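Local coordinates for oligopeptide-binding protein oppA (Lactococcus lactis, PDB 3DRF) that captures oligopeptides in a voluminous cavity, closing like a Venus flytrap, for uptake by the ABC transporter OppABCDF, at residues 262-267 against 276-281; 284-289 against 545-550; 324-329 against 405-410. All coordinates share one frame; numbering follows the deposited sequence. Where two conformers were deposited one is given.

Interaction 1 (262-267 against 276-281)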
ATOM      1  N   LYS A 262     -24.194   1.104  -3.297  1.00 11.21           N
ATOM      2  CA  LYS A 262     -24.813   2.325  -3.826  1.00 10.97           C
ATOM      3  C   LYS A 262     -24.102   2.917  -5.057  1.00 10.50           C
ATOM      4  O   LYS A 262     -24.539   3.855  -5.600  1.00 10.28           O
ATOM      5  CB  LYS A 262     -24.990   3.381  -2.725  1.00 11.59           C
ATOM      6  CG  LYS A 262     -25.987   2.922  -1.617  1.00 14.70           C
ATOM      7  CD  LYS A 262     -26.143   3.914  -0.494  1.00 18.39           C
ATOM      8  CE  LYS A 262     -27.240   3.450   0.456  1.00 20.96           C
ATOM      9  NZ  LYS A 262     -28.486   3.561  -0.311  1.00 23.49           N
ATOM     10  N   SER A 263     -22.997   2.319  -5.454  1.00  9.67           N
ATOM     11  CA  SER A 263     -22.154   2.916  -6.503  1.00  9.59           C
ATOM     12  C   SER A 263     -22.785   2.986  -7.913  1.00  9.37           C
ATOM     13  O   SER A 263     -22.741   3.993  -8.521  1.00  9.21           O
ATOM     14  CB  SER A 263     -20.797   2.197  -6.594  1.00  9.48           C
ATOM     15  OG  SER A 263     -20.000   2.506  -5.446  1.00  9.57           O
ATOM     16  N   VAL A 264     -23.313   1.880  -8.396  1.00  9.91           N
ATOM     17  CA  VAL A 264     -23.898   1.861  -9.747  1.00 10.07           C
ATOM     18  C   VAL A 264     -25.096   2.858  -9.854  1.00  9.67           C
ATOM     19  O   VAL A 264     -25.204   3.563 -10.772  1.00  9.56           O
ATOM     20  CB  VAL A 264     -24.271   0.383 -10.194  1.00 10.11           C
ATOM     21  CG1 VAL A 264     -25.065   0.421 -11.497  1.00 10.22           C
ATOM     22  CG2 VAL A 264     -22.987  -0.428 -10.328  1.00 12.05           C
ATOM     23  N   ALA A 265     -25.940   2.872  -8.847  1.00  9.48           N
ATOM     24  CA  ALA A 265     -27.101   3.767  -8.818  1.00  9.81           C
ATOM     25  C   ALA A 265     -26.593   5.227  -8.812  1.00  9.89           C
ATOM     26  O   ALA A 265     -27.198   6.074  -9.384  1.00  9.50           O
ATOM     27  CB  ALA A 265     -27.951   3.492  -7.536  1.00 10.23           C
ATOM     28  N   ALA A 266     -25.482   5.493  -8.132  1.00  9.24           N
ATOM     29  CA  ALA A 266     -24.897   6.849  -8.123  1.00  9.87           C
ATOM     30  C   ALA A 266     -24.437   7.281  -9.496  1.00  9.91           C
ATOM     31  O   ALA A 266     -24.566   8.409  -9.841  1.00 11.97           O
ATOM     32  CB  ALA A 266     -23.720   6.929  -7.100  1.00 10.40           C
ATOM     33  N   LEU A 267     -23.916   6.361 -10.281  1.00  9.59           N
ATOM     34  CA  LEU A 267     -23.595   6.667 -11.652  1.00 10.06           C
ATOM     35  C   LEU A 267     -24.857   6.837 -12.508  1.00 10.86           C
ATOM     36  O   LEU A 267     -24.905   7.735 -13.287  1.00 11.90           O
ATOM     37  CB  LEU A 267     -22.721   5.562 -12.271  1.00  9.71           C
ATOM     38  CG  LEU A 267     -21.340   5.351 -11.596  1.00  9.62           C
ATOM     39  CD1 LEU A 267     -20.716   4.005 -12.094  1.00 11.66           C
ATOM     40  CD2 LEU A 267     -20.432   6.534 -11.951  1.00 10.60           C
ATOM     41  N   ASN A 276     -13.649   6.355  -8.329  1.00  8.95           N
ATOM     42  CA  ASN A 276     -12.397   5.574  -8.265  1.00  9.23           C
ATOM     43  C   ASN A 276     -12.532   4.416  -7.293  1.00  9.19           C
ATOM     44  O   ASN A 276     -13.300   4.470  -6.377  1.00  9.48           O
ATOM     45  CB  ASN A 276     -11.233   6.514  -7.868  1.00  9.77           C
ATOM     46  CG  ASN A 276     -10.898   7.483  -8.996  1.00 10.68           C
ATOM     47  OD1 ASN A 276     -10.666   7.060 -10.102  1.00 11.09           O
ATOM     48  ND2 ASN A 276     -10.918   8.768  -8.700  1.00 12.34           N
ATOM     49  N   GLY A 277     -11.753   3.387  -7.534  1.00  9.33           N
ATOM     50  CA  GLY A 277     -11.715   2.215  -6.658  1.00  9.68           C
ATOM     51  C   GLY A 277     -12.829   1.200  -6.785  1.00  9.94           C
ATOM     52  O   GLY A 277     -12.993   0.392  -5.941  1.00 10.07           O
ATOM     53  N   MET A 278     -13.582   1.263  -7.880  1.00  9.58           N
ATOM     54  CA  MET A 278     -14.702   0.329  -8.023  1.00  9.59           C
ATOM     55  C   MET A 278     -14.268  -1.112  -8.215  1.00  9.65           C
ATOM     56  O   MET A 278     -13.336  -1.360  -8.916  1.00  9.68           O
ATOM     57  CB  MET A 278     -15.630   0.756  -9.174  1.00  9.67           C
ATOM     58  CG  MET A 278     -16.369   2.049  -8.859  1.00 10.09           C
ATOM     59  SD  MET A 278     -17.564   2.483 -10.173  1.00 10.68           S
ATOM     60  CE  MET A 278     -18.834   1.204  -9.949  1.00 10.69           C
ATOM     61  N   VAL A 279     -14.987  -2.017  -7.565  1.00  9.51           N
ATOM     62  CA  VAL A 279     -14.687  -3.448  -7.572  1.00 10.28           C
ATOM     63  C   VAL A 279     -14.883  -4.055  -8.991  1.00 10.18           C
ATOM     64  O   VAL A 279     -15.718  -3.639  -9.767  1.00 10.49           O
ATOM     65  CB  VAL A 279     -15.554  -4.223  -6.546  1.00 10.34           C
ATOM     66  CG1 VAL A 279     -15.051  -3.932  -5.106  1.00 11.80           C
ATOM     67  CG2 VAL A 279     -17.063  -3.989  -6.714  1.00 11.42           C
ATOM     68  N   SER A 280     -14.107  -5.079  -9.264  0.50 10.29           N
ATOM     69  CA  SER A 280     -14.140  -5.763 -10.552  0.50 10.41           C
ATOM     70  C   SER A 280     -15.516  -6.345 -10.894  0.50 10.32           C
ATOM     71  O   SER A 280     -15.881  -6.399 -12.061  0.50 10.19           O
ATOM     72  CB  SER A 280     -13.104  -6.885 -10.560  0.50 10.48           C
ATOM     73  OG  SER A 280     -11.781  -6.366 -10.473  0.50 10.73           O
ATOM     74  N   SER A 281     -16.282  -6.730  -9.881  1.00 10.22           N
ATOM     75  CA  SER A 281     -17.584  -7.387 -10.123  1.00 10.27           C
ATOM     76  C   SER A 281     -18.632  -6.441 -10.747  1.00 10.22           C
ATOM     77  O   SER A 281     -19.586  -6.896 -11.283  1.00 10.54           O
ATOM     78  CB  SER A 281     -18.149  -7.997  -8.857  1.00 10.86           C
ATOM     79  OG  SER A 281     -18.397  -6.997  -7.880  1.00 11.50           O
TER
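Ser263, in the first turn of its short helix, meets Met278 through carbon alone: its CB lies 4.0 Å from Met278 CE. The hydroxyl is engaged in another direction, where OG is hydrogen-bonded to Ser259 O and to the side-chain amide of Gln40, so the polar atom of this buried serine is satisfied while its methylene is left to the thioether. Val264 adds a looser contact, with CG2 at 4.5 Å from Met278 CE. One helical turn on from Ser263, Leu267 reaches toward Met278 tip to tip, and its CD1 stands 4.0 Å from Met278 SD and about as far from CE. The backbone bond from Leu267 N to Ser263 O, 3.2 Å long, belongs to the turn that sets these two residues on the same helix face.

All three helix residues therefore converge on the end of one flexible chain. Met278 runs extended through chi2 and then bends at its last torsion (chi3 70°), which turns the methyl group in among Ser263, Val264 and Leu267 while the sulfur remains beside Leu267. The contact is wholly one of dispersion, and Met278 contributes over half of the area buried in it.

Helix 263-268 follows strand 252-258, and the loop holding Met278 leaves strand 274-276, the edge of the mixed five-stranded sheet. Leu267 and Met278 also pack on Val286 of helix 283-287 and on Pro547 of strand 536-549, while Gln40 of strand 34-40 touches Met278 and accepts a bond from Val279 N.

Interaction 2 (284-289 against 545-550)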
ATOM      1  N   LYS A 284     -19.069  -4.872 -15.690  1.00 10.56           N
ATOM      2  CA  LYS A 284     -20.022  -5.034 -16.798  1.00 12.25           C
ATOM      3  C   LYS A 284     -21.187  -4.032 -16.643  1.00 12.03           C
ATOM      4  O   LYS A 284     -21.584  -3.410 -17.571  1.00 12.35           O
ATOM      5  CB  LYS A 284     -20.506  -6.473 -16.872  1.00 12.99           C
ATOM      6  CG  LYS A 284     -21.406  -6.679 -18.041  1.00 16.71           C
ATOM      7  CD  LYS A 284     -21.641  -8.119 -18.258  1.00 20.55           C
ATOM      8  CE  LYS A 284     -20.782  -8.731 -19.328  1.00 21.71           C
ATOM      9  NZ  LYS A 284     -21.107 -10.201 -19.530  1.00 21.33           N
ATOM     10  N   GLN A 285     -21.728  -3.901 -15.444  1.00 11.93           N
ATOM     11  CA  GLN A 285     -22.766  -2.911 -15.163  1.00 12.81           C
ATOM     12  C   GLN A 285     -22.324  -1.516 -15.565  1.00 12.68           C
ATOM     13  O   GLN A 285     -23.075  -0.764 -16.104  1.00 13.70           O
ATOM     14  CB  GLN A 285     -23.206  -2.935 -13.679  1.00 12.78           C
ATOM     15  CG  GLN A 285     -23.851  -4.172 -13.211  1.00 14.92           C
ATOM     16  CD  GLN A 285     -24.426  -3.968 -11.854  1.00 15.20           C
ATOM     17  OE1 GLN A 285     -23.754  -4.099 -10.867  1.00 18.82           O
ATOM     18  NE2 GLN A 285     -25.680  -3.594 -11.819  1.00 15.12           N
ATOM     19  N   VAL A 286     -21.078  -1.178 -15.243  1.00 12.22           N
ATOM     20  CA  VAL A 286     -20.545   0.139 -15.536  1.00 12.29           C
ATOM     21  C   VAL A 286     -20.365   0.381 -17.022  1.00 12.80           C
ATOM     22  O   VAL A 286     -20.639   1.407 -17.530  1.00 13.50           O
ATOM     23  CB  VAL A 286     -19.209   0.372 -14.771  1.00 11.64           C
ATOM     24  CG1 VAL A 286     -18.530   1.652 -15.257  1.00 12.41           C
ATOM     25  CG2 VAL A 286     -19.488   0.427 -13.254  1.00 12.02           C
ATOM     26  N   LYS A 287     -19.885  -0.621 -17.717  1.00 13.43           N
ATOM     27  CA  LYS A 287     -19.745  -0.512 -19.188  1.00 14.54           C
ATOM     28  C   LYS A 287     -21.144  -0.422 -19.836  1.00 15.76           C
ATOM     29  O   LYS A 287     -21.210   0.106 -20.897  1.00 16.90           O
ATOM     30  CB  LYS A 287     -18.970  -1.715 -19.760  1.00 14.50           C
ATOM     31  CG  LYS A 287     -17.479  -1.705 -19.452  1.00 14.29           C
ATOM     32  CD  LYS A 287     -16.758  -2.900 -20.166  1.00 15.34           C
ATOM     33  CE  LYS A 287     -17.037  -4.205 -19.483  1.00 15.00           C
ATOM     34  NZ  LYS A 287     -16.370  -5.353 -20.206  1.00 16.27           N
ATOM     35  N   ASN A 288     -22.174  -0.969 -19.206  1.00 17.28           N
ATOM     36  CA  ASN A 288     -23.571  -0.976 -19.709  1.00 18.60           C
ATOM     37  C   ASN A 288     -24.176   0.448 -19.621  1.00 19.11           C
ATOM     38  O   ASN A 288     -25.167   0.733 -20.253  1.00 19.80           O
ATOM     39  CB  ASN A 288     -24.466  -1.963 -18.933  1.00 19.23           C
ATOM     40  CG  ASN A 288     -24.248  -3.448 -19.300  1.00 20.10           C
ATOM     41  OD1 ASN A 288     -23.540  -3.773 -20.219  1.00 22.17           O
ATOM     42  ND2 ASN A 288     -24.827  -4.329 -18.509  1.00 22.13           N
ATOM     43  N   LEU A 289     -23.606   1.327 -18.813  1.00 19.38           N
ATOM     44  CA  LEU A 289     -24.200   2.661 -18.600  1.00 19.77           C
ATOM     45  C   LEU A 289     -24.007   3.601 -19.756  1.00 20.40           C
ATOM     46  O   LEU A 289     -23.006   3.677 -20.336  1.00 21.34           O
ATOM     47  CB  LEU A 289     -23.673   3.304 -17.320  1.00 19.94           C
ATOM     48  CG  LEU A 289     -24.046   2.543 -16.037  1.00 20.34           C
ATOM     49  CD1 LEU A 289     -23.429   3.228 -14.875  1.00 21.37           C
ATOM     50  CD2 LEU A 289     -25.562   2.299 -15.795  1.00 20.19           C
ATOM     51  N   TYR A 545     -10.215   0.187 -13.355  1.00  9.00           N
ATOM     52  CA  TYR A 545     -11.061   0.968 -14.267  1.00  9.07           C
ATOM     53  C   TYR A 545     -11.687   2.103 -13.488  1.00  8.94           C
ATOM     54  O   TYR A 545     -11.901   2.000 -12.328  1.00  9.35           O
ATOM     55  CB  TYR A 545     -12.148   0.090 -14.925  1.00  9.09           C
ATOM     56  CG  TYR A 545     -13.256  -0.356 -13.966  1.00  9.39           C
ATOM     57  CD1 TYR A 545     -14.463   0.322 -13.910  1.00  9.70           C
ATOM     58  CD2 TYR A 545     -13.093  -1.476 -13.157  1.00  9.59           C
ATOM     59  CE1 TYR A 545     -15.466  -0.074 -13.108  1.00  8.81           C
ATOM     60  CE2 TYR A 545     -14.095  -1.870 -12.293  1.00  8.33           C
ATOM     61  CZ  TYR A 545     -15.289  -1.166 -12.288  1.00  8.54           C
ATOM     62  OH  TYR A 545     -16.295  -1.587 -11.500  1.00  9.30           O
ATOM     63  N   THR A 546     -12.002   3.181 -14.197  1.00  8.52           N
ATOM     64  CA  THR A 546     -12.672   4.349 -13.621  1.00  8.88           C
ATOM     65  C   THR A 546     -13.674   4.860 -14.640  1.00  8.73           C
ATOM     66  O   THR A 546     -13.311   5.242 -15.704  1.00  8.62           O
ATOM     67  CB  THR A 546     -11.649   5.463 -13.350  1.00  9.76           C
ATOM     68  OG1 THR A 546     -10.818   5.034 -12.261  1.00 11.79           O
ATOM     69  CG2 THR A 546     -12.333   6.814 -12.943  1.00 10.41           C
ATOM     70  N   PRO A 547     -14.949   4.893 -14.315  1.00  8.99           N
ATOM     71  CA  PRO A 547     -15.903   5.589 -15.184  1.00  9.60           C
ATOM     72  C   PRO A 547     -15.841   7.132 -15.009  1.00 10.04           C
ATOM     73  O   PRO A 547     -15.664   7.641 -13.948  1.00  9.67           O
ATOM     74  CB  PRO A 547     -17.265   5.053 -14.706  1.00 10.21           C
ATOM     75  CG  PRO A 547     -17.075   4.784 -13.251  1.00 10.03           C
ATOM     76  CD  PRO A 547     -15.615   4.336 -13.112  1.00  9.26           C
ATOM     77  N   VAL A 548     -15.968   7.817 -16.134  1.00 10.22           N
ATOM     78  CA  VAL A 548     -15.869   9.262 -16.215  1.00 10.44           C
ATOM     79  C   VAL A 548     -17.048   9.804 -17.035  1.00 11.32           C
ATOM     80  O   VAL A 548     -17.211   9.428 -18.157  1.00 12.24           O
ATOM     81  CB  VAL A 548     -14.533   9.700 -16.881  1.00 10.25           C
ATOM     82  CG1 VAL A 548     -14.463  11.210 -16.922  1.00 11.15           C
ATOM     83  CG2 VAL A 548     -13.325   9.092 -16.108  1.00 10.95           C
ATOM     84  N   ASN A 549     -17.852  10.679 -16.451  1.00 12.03           N
ATOM     85  CA  ASN A 549     -19.000  11.295 -17.160  1.00 13.41           C
ATOM     86  C   ASN A 549     -18.465  11.995 -18.396  1.00 13.80           C
ATOM     87  O   ASN A 549     -17.452  12.608 -18.383  1.00 13.34           O
ATOM     88  CB  ASN A 549     -19.711  12.289 -16.218  1.00 14.14           C
ATOM     89  CG  ASN A 549     -20.940  12.917 -16.831  1.00 16.33           C
ATOM     90  OD1 ASN A 549     -20.867  13.656 -17.770  1.00 17.55           O
ATOM     91  ND2 ASN A 549     -22.051  12.641 -16.231  1.00 20.49           N
ATOM     92  N   LYS A 550     -19.202  11.869 -19.493  1.00 14.56           N
ATOM     93  CA  LYS A 550     -18.783  12.503 -20.755  1.00 16.20           C
ATOM     94  C   LYS A 550     -18.648  14.039 -20.741  1.00 16.43           C
ATOM     95  O   LYS A 550     -18.011  14.554 -21.561  1.00 17.34           O
ATOM     96  CB  LYS A 550     -19.628  11.997 -21.959  1.00 16.91           C
ATOM     97  CG  LYS A 550     -19.394  10.543 -22.204  1.00 19.43           C
ATOM     98  CD  LYS A 550     -20.097  10.056 -23.456  1.00 22.71           C
ATOM     99  CE  LYS A 550     -20.153   8.579 -23.529  1.00 24.38           C
ATOM    100  NZ  LYS A 550     -21.056   8.071 -24.664  1.00 26.39           N
TER
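Val286 turns CG1 anti to its backbone N (chi1 170°) and CG2 anti to its carbonyl carbon, and this splits its two methyls between two residues of strand 536-549. CG1 goes to Pro547 and CG2 to Tyr545. The tyrosine ring comes to meet them because its CG lies between the backbone N and the carbonyl carbon (chi1 71°).

The tighter half of the contact is with the proline: Val286 CG1 is 3.7 Å from Pro547 CB and 4.0 Å from Pro547 CG, the two side chains crossing at about a right angle. Toward the tyrosine, Val286 CG2 approaches the edge of the ring near its plane, 4.1 Å from Tyr545 CE1, so the ring face is not what the methyl covers. Val286 CB is equally far from CE1, which puts the branch point as well as one methyl against this ring corner. The phenol oxygen beside CG2 is hydrogen-bonded to Val279 O, a bond that pins the far end of the ring. An alanine here would keep CB but lack CG1 and CG2, and the loss would probably thin the packing between helix and strand, removing the valine's share of the cover on Pro547 CB and on the CE1 corner of Tyr545.

Tyr545 and Pro547, two apart on the strand, both point toward the helix, whereas Thr546 between them points away. Val294 of the neighbouring antiparallel strand 292-307 also touches Val286. The arrangement is that of a helix laid on one face of a β-sheet, the α/β packing found throughout periplasmic-binding-protein folds.

Interaction 3 (324-329 against 405-410)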
ATOM      1  N   LYS A 324       3.155 -20.199  18.062  1.00 10.23           N
ATOM      2  CA  LYS A 324       2.896 -21.642  18.060  1.00 11.59           C
ATOM      3  C   LYS A 324       1.606 -21.895  17.304  1.00 10.84           C
ATOM      4  O   LYS A 324       0.609 -21.410  17.665  1.00 12.22           O
ATOM      5  CB  LYS A 324       2.821 -22.192  19.491  1.00 12.82           C
ATOM      6  CG  LYS A 324       4.156 -22.135  20.130  1.00 18.38           C
ATOM      7  CD  LYS A 324       4.218 -22.775  21.500  1.00 23.29           C
ATOM      8  CE  LYS A 324       5.532 -22.385  22.141  1.00 26.43           C
ATOM      9  NZ  LYS A 324       5.454 -20.970  22.416  1.00 28.23           N
ATOM     10  N   THR A 325       1.690 -22.622  16.200  1.00  9.92           N
ATOM     11  CA  THR A 325       0.533 -22.838  15.332  1.00  9.76           C
ATOM     12  C   THR A 325       0.822 -23.993  14.327  1.00  9.64           C
ATOM     13  O   THR A 325       1.921 -24.147  13.941  1.00 10.39           O
ATOM     14  CB  THR A 325       0.183 -21.524  14.534  1.00  8.95           C
ATOM     15  OG1 THR A 325      -0.782 -21.794  13.528  1.00  9.00           O
ATOM     16  CG2 THR A 325       1.406 -20.842  13.847  1.00  9.33           C
ATOM     17  N   PRO A 326      -0.206 -24.720  13.879  1.00 10.07           N
ATOM     18  CA  PRO A 326       0.008 -25.683  12.795  1.00  9.96           C
ATOM     19  C   PRO A 326       0.660 -25.054  11.542  1.00  9.41           C
ATOM     20  O   PRO A 326       1.304 -25.707  10.781  1.00  9.79           O
ATOM     21  CB  PRO A 326      -1.417 -26.189  12.506  1.00 10.28           C
ATOM     22  CG  PRO A 326      -2.105 -26.116  13.882  1.00 11.34           C
ATOM     23  CD  PRO A 326      -1.604 -24.769  14.363  1.00 10.57           C
ATOM     24  N   LEU A 327       0.443 -23.745  11.378  1.00  8.57           N
ATOM     25  CA  LEU A 327       1.044 -23.009  10.256  1.00  8.45           C
ATOM     26  C   LEU A 327       2.553 -22.883  10.302  1.00  8.85           C
ATOM     27  O   LEU A 327       3.119 -22.453   9.370  1.00  8.74           O
ATOM     28  CB  LEU A 327       0.396 -21.624  10.099  1.00  8.18           C
ATOM     29  CG  LEU A 327      -1.078 -21.731   9.617  1.00  7.85           C
ATOM     30  CD1 LEU A 327      -1.799 -20.354   9.849  1.00  8.82           C
ATOM     31  CD2 LEU A 327      -1.217 -22.193   8.205  1.00 10.14           C
ATOM     32  N   GLN A 328       3.173 -23.291  11.413  1.00 10.19           N
ATOM     33  CA  GLN A 328       4.623 -23.460  11.479  1.00 11.03           C
ATOM     34  C   GLN A 328       5.075 -24.557  10.521  1.00 10.83           C
ATOM     35  O   GLN A 328       6.186 -24.581  10.199  1.00 11.29           O
ATOM     36  CB  GLN A 328       5.050 -23.873  12.904  1.00 12.04           C
ATOM     37  CG  GLN A 328       4.912 -22.821  14.001  1.00 14.79           C
ATOM     38  CD  GLN A 328       5.161 -23.423  15.413  1.00 17.32           C
ATOM     39  OE1 GLN A 328       4.321 -24.036  16.016  1.00 16.54           O
ATOM     40  NE2 GLN A 328       6.354 -23.192  15.920  1.00 19.47           N
ATOM     41  N   ASP A 329       4.194 -25.481  10.176  1.00 10.61           N
ATOM     42  CA  ASP A 329       4.532 -26.620   9.263  1.00 10.59           C
ATOM     43  C   ASP A 329       4.447 -26.102   7.814  1.00 10.09           C
ATOM     44  O   ASP A 329       3.385 -25.788   7.337  1.00 10.04           O
ATOM     45  CB  ASP A 329       3.558 -27.815   9.453  1.00 11.04           C
ATOM     46  CG  ASP A 329       3.765 -28.610  10.787  1.00 12.30           C
ATOM     47  OD1 ASP A 329       4.884 -28.670  11.244  1.00 14.58           O
ATOM     48  OD2 ASP A 329       2.836 -29.240  11.248  1.00 13.77           O
ATOM     49  N   ASP A 405      -1.122 -35.843  16.527  1.00 17.41           N
ATOM     50  CA  ASP A 405      -0.962 -36.111  17.945  1.00 19.11           C
ATOM     51  C   ASP A 405      -2.090 -35.498  18.750  1.00 18.97           C
ATOM     52  O   ASP A 405      -1.853 -34.842  19.738  1.00 19.65           O
ATOM     53  CB  ASP A 405       0.387 -35.578  18.430  1.00 20.29           C
ATOM     54  CG  ASP A 405       0.768 -36.136  19.826  1.00 23.18           C
ATOM     55  OD1 ASP A 405       0.350 -37.260  20.209  1.00 26.25           O
ATOM     56  OD2 ASP A 405       1.454 -35.392  20.531  1.00 27.26           O
ATOM     57  N   GLY A 406      -3.314 -35.731  18.324  1.00 18.49           N
ATOM     58  CA  GLY A 406      -4.490 -35.195  18.974  1.00 18.33           C
ATOM     59  C   GLY A 406      -4.891 -33.732  18.686  1.00 17.90           C
ATOM     60  O   GLY A 406      -5.979 -33.380  19.005  1.00 19.54           O
ATOM     61  N   LYS A 407      -3.992 -32.916  18.157  1.00 17.55           N
ATOM     62  CA  LYS A 407      -4.312 -31.510  17.767  1.00 16.86           C
ATOM     63  C   LYS A 407      -5.174 -31.527  16.485  1.00 15.39           C
ATOM     64  O   LYS A 407      -4.772 -32.079  15.530  1.00 14.08           O
ATOM     65  CB  LYS A 407      -3.001 -30.730  17.526  1.00 17.90           C
ATOM     66  CG  LYS A 407      -3.112 -29.293  16.978  1.00 20.82           C
ATOM     67  CD  LYS A 407      -4.116 -28.355  17.624  1.00 24.00           C
ATOM     68  CE  LYS A 407      -3.914 -26.900  17.083  1.00 24.71           C
ATOM     69  NZ  LYS A 407      -4.635 -25.794  17.846  1.00 25.49           N
ATOM     70  N   GLU A 408      -6.366 -30.932  16.525  0.50 14.78           N
ATOM     71  CA  GLU A 408      -7.202 -30.825  15.321  0.50 14.12           C
ATOM     72  C   GLU A 408      -6.714 -29.666  14.473  0.50 12.74           C
ATOM     73  O   GLU A 408      -6.347 -28.609  14.995  0.50 12.56           O
ATOM     74  CB  GLU A 408      -8.692 -30.627  15.650  0.50 14.68           C
ATOM     75  CG  GLU A 408      -9.572 -30.485  14.395  0.50 15.61           C
ATOM     76  CD  GLU A 408     -11.066 -30.566  14.675  0.50 16.79           C
ATOM     77  OE1 GLU A 408     -11.653 -29.557  15.127  0.50 17.72           O
ATOM     78  OE2 GLU A 408     -11.665 -31.631  14.407  0.50 17.64           O
ATOM     79  N   LEU A 409      -6.705 -29.873  13.163  1.00 11.43           N
ATOM     80  CA  LEU A 409      -6.245 -28.856  12.216  1.00 10.46           C
ATOM     81  C   LEU A 409      -7.376 -27.844  11.978  1.00  9.34           C
ATOM     82  O   LEU A 409      -8.103 -27.931  10.985  1.00  9.48           O
ATOM     83  CB  LEU A 409      -5.748 -29.523  10.929  1.00 10.43           C
ATOM     84  CG  LEU A 409      -5.046 -28.663   9.888  1.00 11.00           C
ATOM     85  CD1 LEU A 409      -3.971 -27.795  10.511  1.00 12.30           C
ATOM     86  CD2 LEU A 409      -4.436 -29.550   8.807  1.00 12.51           C
ATOM     87  N   SER A 410      -7.522 -26.922  12.926  0.50  8.95           N
ATOM     88  CA  SER A 410      -8.571 -25.908  12.912  0.50  8.67           C
ATOM     89  C   SER A 410      -7.903 -24.540  12.948  0.50  8.43           C
ATOM     90  O   SER A 410      -6.927 -24.347  13.671  0.50  8.35           O
ATOM     91  CB  SER A 410      -9.502 -26.074  14.115  0.50  8.94           C
ATOM     92  OG  SER A 410     -10.042 -27.387  14.154  0.50 10.18           O
TER
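An ST turn shapes the loop that carries Pro326 to the β-strand opposite: Thr325 OG1 accepts a bond from Leu327 N at 3.2 Å, and a 3-10 turn spans residues 326-328. The loop is closed a second time by Gln328, whose OE1 receives Thr325 N at 3.0 Å with an N-H...O angle of 163°. That bond is straight at the hydrogen, although the donor stands above the amide carbonyl plane, 45° out of it. Thr325 is thus held through both its backbone and its hydroxyl, and the proline beside it projects from a well-tied turn.

Across the contact, the Pro326 ring is shared between two side chains of the 407-410 region. Its CB lies 3.6 Å from Leu409 CD1, the closest approach of the pair of segments. At the next ring atom, Pro326 CG is 3.8 Å from Lys407 CE, the aliphatic part of the lysine crossing the proline at about a right angle. Lys407 starts with CG anti to its backbone N and then bends at chi2 (47°), which brings the CE methylene rather than the charged end against the ring. Leu409 is the centre of an inverse gamma turn, and its CB is directed neither to nor from the loop; the branch ending in CD1 makes the approach. Leu409 is buried and Lys407 exposed, and the partly exposed proline ring touches both.

Trp393 also packs on Pro326, and its NE1 donates to Asp329 OD2, which forms a salt bridge with Lys404 as well. Asp329 immediately precedes helix 330-339, which receives Leu327 on Val332 and Ile336, while Leu409 pairs its backbone with Arg402 and Lys439 on neighbouring strands of the sheet.

Interactions 1 and 2 form one continuous packing region, their centres 9 Å apart. Met278 CE lies 3.5 Å from Val286 CG2, and Asn276 OD1 meets Thr546 OG1 at 3.0 Å, probably as a hydrogen bond. Helices 263-268 and 283-287 thereby come together on strand 536-549, linking a local contact to one that spans 256 residues. Interaction 3 stands apart, its centre 41 Å from interaction 1 and 47 Å from interaction 2. Along the chain, interaction 1 closes first, and both segments of interaction 3 fall between those of interaction 2. Strands 536-549 and 407-414 belong to the same branched eight-stranded sheet, which thus connects these distant ends of the receptor.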